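Local coordinates for CADD-like protein of unknown function (Nostoc punctiforme, PDB 3B5O) that is of unknown function but resembles the CADD proteins and adopts the all-helical architecture of the haem-oxygenase-like superfamily, possibly acting as an oxidoreductase, at residues F58-A62 and V127-F131; Y137-Y143 and E206-F211. All blocks are in the same frame, centred on the assembly; numbering follows the deposited sequence.

Interaction 1: F58-A62 and V127-F131; sequences FTELA and VLSLF
Two helices of an all-helical chain pack here mainly through apolar side chains, with no hydrogen bond between the segments: residues 58-62 of helix 38-68 and residues 127-131 from the C-terminal part of helix 118-131. The short axes run nearly parallel, 14° apart, and their closest approach is 10.3 Å, a spacing set by two phenylalanines standing between the backbones. The nearest CA pair is Leu61 and Phe131, at 6.6 Å. Residues 58-62 and the start of 127-131 have helical backbone angles; Phe131 is at -81/1. Ala62 N bonds to Phe58 O (3.0 Å), and Val127 O accepts from Leu130 N (2.9 Å) and Phe131 N (3.1 Å). In this helical bundle of the haem-oxygenase-like kind, Phe58 and Phe131 carry the interface, both with chi1 in m. Their ring centroids lie 5.3 Å apart with planes at 39°, an oblique pair, and Phe58 O lies 3.3 Å from Phe131 CD2. Each ring receives a CH-pi contact over one face: Val127 CG1 sits 3.5 Å from the Phe58 centroid, 6° off its normal, and Phe58 CB 3.9 Å from that of Phe131, 9° off. Ala62 CB meets the Phe131 ring at its edge, 4.0 Å from CE2. Toward the more exposed margin, Leu61 CD1 touches Leu128 CD1 at 3.5 Å.

Interaction 2: Y137-Y143 and E206-F211; sequences YVLGATY and EFAAGF
Helices 135-163 and 204-230 cross through residues 137-143 and 206-211 at -45°, with the short axes only 6.3 Å apart. Both backbones are regular alpha-helix: Ala141 N bonds to Tyr137 O (3.0 Å) and Phe211 N to Phe207 O (3.0 Å). The nearest CA pairs are Tyr137-Gly210 (4.4 Å), Gly140-Phe207 (4.2 Å) and Ala141-Phe211 (4.3 Å). Two glycines permit this closeness: an ideal CB on Gly140 would fall 1.9 Å from Phe207 O, and one on Gly210 would fall 1.9 Å from Tyr137 O, both clashes.

Backbone meets backbone through CA-H...O contacts, with no hydrogen bond of the classical kind between the segments. Gly210 CA to Tyr137 O (3.4 Å) is the straightest, at 168°; Gly140 CA lies 3.3 Å from Phe207 O and Tyr137 CA 3.4 Å from Glu206 O.

The glycines also donate CH-pi contacts. Gly210 CA stands 3.5 Å from the Tyr137 ring centroid, 1° off the normal, and Gly140 CA 3.6 Å from that of Phe207, 14° off; both aromatic residues have chi1 in t.

Among side chains, Tyr143, Phe207 and Phe211 form an aromatic cluster. Tyr143 CB touches Phe207 CZ and Tyr143 CD2 touches Phe211 CE2, each at 3.6 Å, whereas Tyr143 OH hydrogen-bonds Asn12 of helix 2-18. Tyr137 CE2 packs on Ala209 CB at 3.7 Å, and its ring makes a cation-pi contact with Arg133.

Such glycine-to-backbone crossing with CA-H...O contacts, one glycine from each helix, here joins two helices of an all-helical bundle consistent with the haem-oxygenase-like clan.

Interactions 1 and 2 lie in series along the chain, their centres 10 Å apart on the same side of its middle, and are coupled through the consecutive helices 118-131 and 135-163. Thr142 provides a direct link: its OG1 packs 3.2 Å from Phe131 CE2 and 3.3 Å from Ala62 CB, so this residue, pointing away from 206-211, faces interaction 1. Leu130 adds further contacts, with its O 3.5 Å from Val138 CG2 and its CD2 3.6 Å from Tyr137 OH. Helix 135-163 thus lies between helix 204-230, met partly through Gly140, and helices 38-68 and 118-131, met by Thr142. The wide, phenylalanine-filled spacing of interaction 1 contrasts with the glycine-based crossing of interaction 2.

Interaction 1: F58-A62 and V127-F131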
loop_
_atom_site.group_PDB
_atom_site.type_symbol
_atom_site.label_atom_id
_atom_site.label_comp_id
_atom_site.label_asym_id
_atom_site.label_seq_id
_atom_site.Cartn_x
_atom_site.Cartn_y
_atom_site.Cartn_z
ATOM N N PHE A 58 -6.853 8.344 2.609
ATOM C CA PHE A 58 -6.876 8.566 1.164
ATOM C C PHE A 58 -8.080 7.880 0.526
ATOM O O PHE A 58 -8.684 8.409 -0.396
ATOM C CB PHE A 58 -5.571 8.114 0.513
ATOM C CG PHE A 58 -4.394 8.973 0.879
ATOM C CD1 PHE A 58 -4.377 10.317 0.562
ATOM C CD2 PHE A 58 -3.275 8.423 1.473
ATOM C CE1 PHE A 58 -3.289 11.104 0.904
ATOM C CE2 PHE A 58 -2.191 9.213 1.797
ATOM C CZ PHE A 58 -2.208 10.528 1.515
ATOM N N THR A 59 -8.421 6.689 1.008
ATOM C CA THR A 59 -9.599 5.978 0.482
ATOM C C THR A 59 -10.878 6.798 0.750
ATOM O O THR A 59 -11.781 6.847 -0.096
ATOM C CB THR A 59 -9.701 4.563 1.078
ATOM O OG1 THR A 59 -8.495 3.848 0.773
ATOM C CG2 THR A 59 -10.876 3.809 0.480
ATOM N N GLU A 60 -10.945 7.470 1.897
ATOM C CA GLU A 60 -12.026 8.396 2.191
ATOM C C GLU A 60 -12.099 9.529 1.199
ATOM O O GLU A 60 -13.186 9.923 0.768
ATOM C CB GLU A 60 -11.921 8.908 3.621
ATOM C CG GLU A 60 -12.923 9.973 4.010
ATOM C CD GLU A 60 -14.362 9.580 3.942
ATOM O OE1 GLU A 60 -14.678 8.385 3.912
ATOM O OE2 GLU A 60 -15.190 10.521 3.978
ATOM N N LEU A 61 -10.962 10.089 0.821
ATOM C CA LEU A 61 -10.970 11.137 -0.199
ATOM C C LEU A 61 -11.503 10.604 -1.523
ATOM O O LEU A 61 -12.268 11.284 -2.221
ATOM C CB LEU A 61 -9.592 11.735 -0.384
ATOM C CG LEU A 61 -9.004 12.487 0.804
ATOM C CD1 LEU A 61 -7.611 13.033 0.455
ATOM C CD2 LEU A 61 -9.942 13.601 1.270
ATOM N N ALA A 62 -11.118 9.387 -1.883
ATOM C CA ALA A 62 -11.628 8.769 -3.113
ATOM C C ALA A 62 -13.138 8.529 -3.028
ATOM O O ALA A 62 -13.858 8.729 -4.015
ATOM C CB ALA A 62 -10.898 7.441 -3.386
ATOM N N VAL A 127 1.171 11.512 -2.708
ATOM C CA VAL A 127 -0.089 10.824 -2.813
ATOM C C VAL A 127 -1.283 11.783 -2.686
ATOM O O VAL A 127 -2.243 11.680 -3.455
ATOM C CB VAL A 127 -0.164 9.652 -1.801
ATOM C CG1 VAL A 127 -1.538 8.995 -1.784
ATOM C CG2 VAL A 127 0.902 8.598 -2.162
ATOM N N LEU A 128 -1.219 12.734 -1.764
ATOM C CA LEU A 128 -2.340 13.662 -1.624
ATOM C C LEU A 128 -2.548 14.417 -2.946
ATOM O O LEU A 128 -3.692 14.649 -3.361
ATOM C CB LEU A 128 -2.137 14.622 -0.463
ATOM C CG LEU A 128 -3.318 15.612 -0.343
ATOM C CD1 LEU A 128 -4.639 14.874 -0.047
ATOM C CD2 LEU A 128 -3.037 16.693 0.647
ATOM N N SER A 129 -1.469 14.787 -3.622
ATOM C CA SER A 129 -1.603 15.530 -4.881
ATOM C C SER A 129 -2.334 14.724 -5.951
ATOM O O SER A 129 -2.960 15.316 -6.832
ATOM C CB SER A 129 -0.238 15.994 -5.393
ATOM O OG SER A 129 0.506 14.971 -6.036
ATOM N N LEU A 130 -2.285 13.394 -5.855
ATOM C CA LEU A 130 -2.998 12.516 -6.764
ATOM C C LEU A 130 -4.474 12.385 -6.402
ATOM O O LEU A 130 -5.336 12.292 -7.281
ATOM C CB LEU A 130 -2.399 11.114 -6.750
ATOM C CG LEU A 130 -0.902 10.972 -6.900
ATOM C CD1 LEU A 130 -0.555 9.463 -6.974
ATOM C CD2 LEU A 130 -0.393 11.708 -8.109
ATOM N N PHE A 131 -4.759 12.377 -5.095
ATOM C CA PHE A 131 -6.112 12.179 -4.586
ATOM C C PHE A 131 -6.957 13.449 -4.609
ATOM O O PHE A 131 -8.144 13.427 -4.268
ATOM C CB PHE A 131 -6.069 11.544 -3.190
ATOM C CG PHE A 131 -5.926 10.067 -3.242
ATOM C CD1 PHE A 131 -4.711 9.494 -3.541
ATOM C CD2 PHE A 131 -7.038 9.240 -3.108
ATOM C CE1 PHE A 131 -4.582 8.133 -3.677
ATOM C CE2 PHE A 131 -6.903 7.860 -3.214
ATOM C CZ PHE A 131 -5.668 7.316 -3.498
#

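Interaction 2: Y137-Y143 and E206-F211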
loop_
_atom_site.group_PDB
_atom_site.type_symbol
_atom_site.label_atom_id
_atom_site.label_comp_id
_atom_site.label_asym_id
_atom_site.label_seq_id
_atom_site.Cartn_x
_atom_site.Cartn_y
_atom_site.Cartn_z
ATOM N N TYR A 137 -9.073 9.799 -12.415
ATOM C CA TYR A 137 -7.673 9.730 -12.044
ATOM C C TYR A 137 -7.545 9.238 -10.626
ATOM O O TYR A 137 -6.709 8.384 -10.325
ATOM C CB TYR A 137 -7.071 11.111 -12.169
ATOM C CG TYR A 137 -5.578 11.225 -12.018
ATOM C CD1 TYR A 137 -4.986 11.298 -10.759
ATOM C CD2 TYR A 137 -4.740 11.322 -13.128
ATOM C CE1 TYR A 137 -3.643 11.461 -10.611
ATOM C CE2 TYR A 137 -3.387 11.491 -12.986
ATOM C CZ TYR A 137 -2.828 11.560 -11.723
ATOM O OH TYR A 137 -1.474 11.750 -11.577
ATOM N N VAL A 138 -8.370 9.792 -9.736
ATOM C CA VAL A 138 -8.314 9.397 -8.313
ATOM C C VAL A 138 -8.646 7.923 -8.154
ATOM O O VAL A 138 -8.011 7.216 -7.361
ATOM C CB VAL A 138 -9.237 10.276 -7.449
ATOM C CG1 VAL A 138 -9.310 9.742 -6.006
ATOM C CG2 VAL A 138 -8.743 11.713 -7.484
ATOM N N LEU A 139 -9.646 7.431 -8.881
ATOM C CA LEU A 139 -9.984 6.018 -8.778
ATOM C C LEU A 139 -8.916 5.121 -9.389
ATOM O O LEU A 139 -8.764 3.996 -8.964
ATOM C CB LEU A 139 -11.383 5.732 -9.359
ATOM C CG LEU A 139 -12.484 5.694 -8.295
ATOM C CD1 LEU A 139 -12.304 4.514 -7.353
ATOM C CD2 LEU A 139 -12.559 6.985 -7.504
ATOM N N GLY A 140 -8.175 5.619 -10.385
ATOM C CA GLY A 140 -7.020 4.883 -10.871
ATOM C C GLY A 140 -5.966 4.711 -9.790
ATOM O O GLY A 140 -5.398 3.635 -9.623
ATOM N N ALA A 141 -5.656 5.799 -9.100
ATOM C CA ALA A 141 -4.707 5.718 -7.984
ATOM C C ALA A 141 -5.225 4.779 -6.886
ATOM O O ALA A 141 -4.455 4.039 -6.248
ATOM C CB ALA A 141 -4.429 7.102 -7.425
ATOM N N THR A 142 -6.531 4.825 -6.643
ATOM C CA THR A 142 -7.137 3.969 -5.646
ATOM C C THR A 142 -7.065 2.503 -6.084
ATOM O O THR A 142 -6.782 1.613 -5.284
ATOM C CB THR A 142 -8.596 4.411 -5.388
ATOM O OG1 THR A 142 -8.620 5.789 -5.022
ATOM C CG2 THR A 142 -9.259 3.580 -4.271
ATOM N N TYR A 143 -7.286 2.245 -7.372
ATOM C CA TYR A 143 -7.160 0.891 -7.880
ATOM C C TYR A 143 -5.706 0.405 -7.771
ATOM O O TYR A 143 -5.470 -0.768 -7.552
ATOM C CB TYR A 143 -7.705 0.804 -9.320
ATOM C CG TYR A 143 -7.720 -0.608 -9.836
ATOM C CD1 TYR A 143 -8.515 -1.560 -9.233
ATOM C CD2 TYR A 143 -6.894 -1.013 -10.864
ATOM C CE1 TYR A 143 -8.506 -2.877 -9.654
ATOM C CE2 TYR A 143 -6.873 -2.330 -11.279
ATOM C CZ TYR A 143 -7.670 -3.251 -10.670
ATOM O OH TYR A 143 -7.646 -4.561 -11.110
ATOM N N GLU A 206 -7.191 8.800 -18.102
ATOM C CA GLU A 206 -7.014 9.466 -16.799
ATOM C C GLU A 206 -6.933 8.427 -15.682
ATOM O O GLU A 206 -6.111 8.540 -14.773
ATOM C CB GLU A 206 -8.142 10.473 -16.523
ATOM C CG GLU A 206 -7.936 11.789 -17.258
ATOM C CD GLU A 206 -6.715 12.532 -16.728
ATOM O OE1 GLU A 206 -6.806 13.099 -15.622
ATOM O OE2 GLU A 206 -5.648 12.510 -17.389
ATOM N N PHE A 207 -7.743 7.385 -15.781
ATOM C CA PHE A 207 -7.684 6.270 -14.824
ATOM C C PHE A 207 -6.285 5.628 -14.870
ATOM O O PHE A 207 -5.648 5.394 -13.836
ATOM C CB PHE A 207 -8.779 5.261 -15.147
ATOM C CG PHE A 207 -8.865 4.107 -14.194
ATOM C CD1 PHE A 207 -8.085 2.968 -14.388
ATOM C CD2 PHE A 207 -9.725 4.139 -13.112
ATOM C CE1 PHE A 207 -8.164 1.897 -13.533
ATOM C CE2 PHE A 207 -9.814 3.064 -12.261
ATOM C CZ PHE A 207 -9.045 1.932 -12.481
ATOM N N ALA A 208 -5.789 5.359 -16.077
ATOM C CA ALA A 208 -4.444 4.791 -16.236
ATOM C C ALA A 208 -3.370 5.725 -15.684
ATOM O O ALA A 208 -2.420 5.274 -15.051
ATOM C CB ALA A 208 -4.164 4.460 -17.727
ATOM N N ALA A 209 -3.499 7.018 -15.953
ATOM C CA ALA A 209 -2.542 7.996 -15.462
ATOM C C ALA A 209 -2.491 8.026 -13.924
ATOM O O ALA A 209 -1.410 8.112 -13.332
ATOM C CB ALA A 209 -2.845 9.384 -16.013
ATOM N N GLY A 210 -3.645 7.920 -13.287
ATOM C CA GLY A 210 -3.686 7.924 -11.828
ATOM C C GLY A 210 -3.024 6.678 -11.279
ATOM O O GLY A 210 -2.299 6.716 -10.280
ATOM N N PHE A 211 -3.306 5.545 -11.908
ATOM C CA PHE A 211 -2.702 4.278 -11.500
ATOM C C PHE A 211 -1.184 4.360 -11.604
ATOM O O PHE A 211 -0.454 3.980 -10.681
ATOM C CB PHE A 211 -3.257 3.160 -12.397
ATOM C CG PHE A 211 -2.850 1.779 -12.002
ATOM C CD1 PHE A 211 -1.630 1.235 -12.409
ATOM C CD2 PHE A 211 -3.718 0.981 -11.286
ATOM C CE1 PHE A 211 -1.283 -0.066 -12.030
ATOM C CE2 PHE A 211 -3.370 -0.315 -10.942
ATOM C CZ PHE A 211 -2.159 -0.830 -11.330
#